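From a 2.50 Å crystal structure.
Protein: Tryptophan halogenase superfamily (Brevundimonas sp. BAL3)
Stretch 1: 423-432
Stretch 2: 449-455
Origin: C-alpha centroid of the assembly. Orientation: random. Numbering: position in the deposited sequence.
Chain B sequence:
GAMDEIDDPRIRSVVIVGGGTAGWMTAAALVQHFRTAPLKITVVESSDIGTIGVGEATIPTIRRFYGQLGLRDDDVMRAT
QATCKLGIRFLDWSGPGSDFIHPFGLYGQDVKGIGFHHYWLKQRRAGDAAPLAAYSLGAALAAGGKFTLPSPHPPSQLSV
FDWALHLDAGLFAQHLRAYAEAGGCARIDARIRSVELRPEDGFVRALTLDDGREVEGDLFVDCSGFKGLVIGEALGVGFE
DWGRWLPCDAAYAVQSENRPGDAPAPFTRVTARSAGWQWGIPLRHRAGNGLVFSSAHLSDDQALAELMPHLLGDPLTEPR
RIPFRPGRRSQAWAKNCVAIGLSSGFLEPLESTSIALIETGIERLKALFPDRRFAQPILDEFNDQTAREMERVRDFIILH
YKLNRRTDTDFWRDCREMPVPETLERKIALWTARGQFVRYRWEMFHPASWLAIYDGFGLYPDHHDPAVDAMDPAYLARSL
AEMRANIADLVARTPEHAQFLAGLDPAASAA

Stretch 1 (423-432) TLERKIALWT
Stretch 2 (449-455) SWLAIYD

Residues 423-432 and 449-455 are each part of a longer α-helix, with phi/psi near -65°/-40° throughout. The helix axes approach to 12.4 Å and cross at -73°, a wide separation that is bridged by large side chains, three of them aromatic. Two pairs set the register, K427 with W450 (CA to CA 9.6 Å) and W431 with Y454 (CA to CA 8.7 Å). The contact buries 364 Å² and contains no hydrogen bond between the helices.

At the start of the second helix, S449 (chi1 m) stays out of reach. W450 points toward the first helix, with chi1 m and chi2 85°. K427, also directed toward its partner (chi1 m, chi2 t, chi3 140°, chi4 p), lays its aliphatic chain over one face of the indole: K427 CE lies 3.5 Å from W450 CZ2 and 3.5 Å from the centroid of the six-membered ring, 13° off the normal. K427 NZ is 4.7 Å from that centroid and off-centre, so the cation-pi contact accompanies a closer CH-pi contact. L424 (t, p) meets the indole edge, CD1 to W450 CZ3 3.9 Å.

L451 (t, p) leaves its backbone sideways, yet its end comes nearer, placing CD1 3.6 Å from W431 CH2. A452 and I453 (m, m) do not take part.

One turn beyond W450, Y454 (chi1 m, chi2 -50°) makes the most extensive contact; Y454 N donates a hydrogen bond to W450 O at 2.9 Å. Its ring stacks face-to-face on the five-membered ring of W431 (chi1 t, chi2 -105°), with centroids 3.7 Å apart and planes at 6°; W431 NE1 approaches Y454 CG to 3.4 Å. I428 (m, t) lies at the tyrosine edge, CG1 to Y454 CE1 4.5 Å. Y454 OH reaches 3.7 Å from K427 O, a contact without a hydrogen bond. D455 (chi1 t) points sideways and makes no contact.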

# COMPACT_ATOMS: atom_id res chain seq x y z
N THR B 423 -15.87 -7.94 -5.40
CA THR B 423 -14.72 -7.54 -4.55
C THR B 423 -14.81 -8.08 -3.10
O THR B 423 -13.81 -8.54 -2.54
CB THR B 423 -14.60 -6.00 -4.51
OG1 THR B 423 -15.89 -5.44 -4.38
CG2 THR B 423 -13.99 -5.48 -5.80
N LEU B 424 -16.02 -8.06 -2.54
CA LEU B 424 -16.31 -8.62 -1.22
C LEU B 424 -16.42 -10.15 -1.20
O LEU B 424 -16.06 -10.78 -0.19
CB LEU B 424 -17.60 -8.01 -0.66
CG LEU B 424 -17.95 -8.42 0.77
CD1 LEU B 424 -16.82 -8.08 1.74
CD2 LEU B 424 -19.24 -7.72 1.17
N GLU B 425 -16.95 -10.73 -2.28
CA GLU B 425 -16.99 -12.20 -2.42
C GLU B 425 -15.58 -12.77 -2.32
O GLU B 425 -15.36 -13.74 -1.61
CB GLU B 425 -17.63 -12.65 -3.75
CG GLU B 425 -19.17 -12.64 -3.75
CD GLU B 425 -19.79 -12.95 -5.13
OE1 GLU B 425 -19.04 -13.12 -6.14
OE2 GLU B 425 -21.05 -13.01 -5.21
N ARG B 426 -14.65 -12.14 -3.02
CA ARG B 426 -13.26 -12.58 -3.02
C ARG B 426 -12.59 -12.49 -1.65
O ARG B 426 -11.84 -13.39 -1.29
CB ARG B 426 -12.43 -11.77 -4.02
CG ARG B 426 -12.65 -12.14 -5.47
CD ARG B 426 -11.86 -11.19 -6.34
NE ARG B 426 -10.44 -11.22 -5.95
CZ ARG B 426 -9.52 -10.32 -6.31
NH1 ARG B 426 -9.83 -9.27 -7.08
NH2 ARG B 426 -8.27 -10.49 -5.90
N LYS B 427 -12.87 -11.40 -0.92
CA LYS B 427 -12.37 -11.23 0.44
C LYS B 427 -12.87 -12.32 1.36
O LYS B 427 -12.07 -12.96 2.04
CB LYS B 427 -12.78 -9.87 1.04
CG LYS B 427 -11.80 -8.74 0.76
CD LYS B 427 -12.28 -7.40 1.32
CE LYS B 427 -11.15 -6.59 1.92
NZ LYS B 427 -10.41 -5.87 0.89
N ILE B 428 -14.20 -12.53 1.36
CA ILE B 428 -14.83 -13.54 2.22
C ILE B 428 -14.31 -14.92 1.85
O ILE B 428 -14.05 -15.71 2.74
CB ILE B 428 -16.37 -13.48 2.14
CG1 ILE B 428 -16.89 -12.19 2.78
CG2 ILE B 428 -17.03 -14.66 2.85
CD1 ILE B 428 -18.37 -11.97 2.55
N ALA B 429 -14.09 -15.18 0.56
CA ALA B 429 -13.61 -16.50 0.10
C ALA B 429 -12.15 -16.79 0.52
O ALA B 429 -11.85 -17.90 0.93
CB ALA B 429 -13.80 -16.67 -1.42
N LEU B 430 -11.25 -15.82 0.42
CA LEU B 430 -9.86 -16.05 0.85
C LEU B 430 -9.77 -16.11 2.38
O LEU B 430 -8.93 -16.84 2.91
CB LEU B 430 -8.89 -15.03 0.29
CG LEU B 430 -7.41 -15.33 0.58
CD1 LEU B 430 -6.90 -16.58 -0.15
CD2 LEU B 430 -6.53 -14.12 0.27
N TRP B 431 -10.64 -15.39 3.09
CA TRP B 431 -10.62 -15.43 4.55
C TRP B 431 -11.01 -16.83 5.03
O TRP B 431 -10.27 -17.44 5.82
CB TRP B 431 -11.55 -14.38 5.15
CG TRP B 431 -11.77 -14.58 6.63
CD1 TRP B 431 -12.88 -15.07 7.24
CD2 TRP B 431 -10.80 -14.38 7.66
NE1 TRP B 431 -12.68 -15.15 8.59
CE2 TRP B 431 -11.40 -14.75 8.88
CE3 TRP B 431 -9.47 -13.95 7.67
CZ2 TRP B 431 -10.73 -14.68 10.11
CZ3 TRP B 431 -8.80 -13.86 8.90
CH2 TRP B 431 -9.43 -14.23 10.10
N THR B 432 -12.13 -17.37 4.53
CA THR B 432 -12.59 -18.72 4.95
C THR B 432 -11.66 -19.85 4.46
O THR B 432 -11.50 -20.85 5.14
CB THR B 432 -14.06 -19.04 4.58
OG1 THR B 432 -14.12 -19.42 3.22
CG2 THR B 432 -14.99 -17.83 4.80
N SER B 449 -9.22 -4.43 11.23
CA SER B 449 -10.63 -4.07 11.29
C SER B 449 -11.51 -5.13 10.66
O SER B 449 -12.64 -5.33 11.10
CB SER B 449 -10.86 -2.70 10.66
OG SER B 449 -10.36 -1.70 11.54
N TRP B 450 -11.01 -5.76 9.60
CA TRP B 450 -11.72 -6.87 8.92
C TRP B 450 -11.82 -8.08 9.86
O TRP B 450 -12.89 -8.68 10.01
CB TRP B 450 -11.03 -7.22 7.57
CG TRP B 450 -11.26 -6.14 6.55
CD1 TRP B 450 -10.55 -5.00 6.40
CD2 TRP B 450 -12.33 -6.07 5.60
NE1 TRP B 450 -11.08 -4.23 5.39
CE2 TRP B 450 -12.19 -4.86 4.90
CE3 TRP B 450 -13.41 -6.92 5.29
CZ2 TRP B 450 -13.08 -4.46 3.89
CZ3 TRP B 450 -14.29 -6.53 4.27
CH2 TRP B 450 -14.11 -5.31 3.59
N LEU B 451 -10.68 -8.40 10.49
CA LEU B 451 -10.58 -9.40 11.56
C LEU B 451 -11.61 -9.19 12.66
O LEU B 451 -12.26 -10.15 13.07
CB LEU B 451 -9.19 -9.41 12.16
CG LEU B 451 -8.85 -10.47 13.22
CD1 LEU B 451 -9.24 -11.89 12.79
CD2 LEU B 451 -7.36 -10.45 13.54
N ALA B 452 -11.78 -7.95 13.11
CA ALA B 452 -12.76 -7.65 14.18
C ALA B 452 -14.18 -8.01 13.77
O ALA B 452 -14.99 -8.49 14.59
CB ALA B 452 -12.68 -6.18 14.59
N ILE B 453 -14.50 -7.77 12.50
CA ILE B 453 -15.83 -8.08 12.01
C ILE B 453 -15.98 -9.60 11.79
O ILE B 453 -16.99 -10.20 12.22
CB ILE B 453 -16.15 -7.25 10.75
CG1 ILE B 453 -16.00 -5.73 11.06
CG2 ILE B 453 -17.55 -7.59 10.22
CD1 ILE B 453 -16.68 -5.21 12.31
N TYR B 454 -14.97 -10.24 11.18
CA TYR B 454 -15.05 -11.70 10.99
C TYR B 454 -15.27 -12.38 12.34
O TYR B 454 -16.22 -13.15 12.50
CB TYR B 454 -13.81 -12.26 10.27
CG TYR B 454 -13.66 -11.85 8.81
CD1 TYR B 454 -14.69 -11.99 7.91
CD2 TYR B 454 -12.43 -11.36 8.32
CE1 TYR B 454 -14.53 -11.63 6.56
CE2 TYR B 454 -12.26 -11.00 6.99
CZ TYR B 454 -13.31 -11.13 6.11
OH TYR B 454 -13.16 -10.79 4.79
N ASP B 455 -14.45 -12.01 13.32
CA ASP B 455 -14.56 -12.59 14.65
C ASP B 455 -15.84 -12.23 15.37
O ASP B 455 -16.46 -13.07 16.01
CB ASP B 455 -13.36 -12.22 15.52
CG ASP B 455 -13.59 -12.51 16.95
OD1 ASP B 455 -13.56 -13.72 17.26
OD2 ASP B 455 -13.83 -11.55 17.74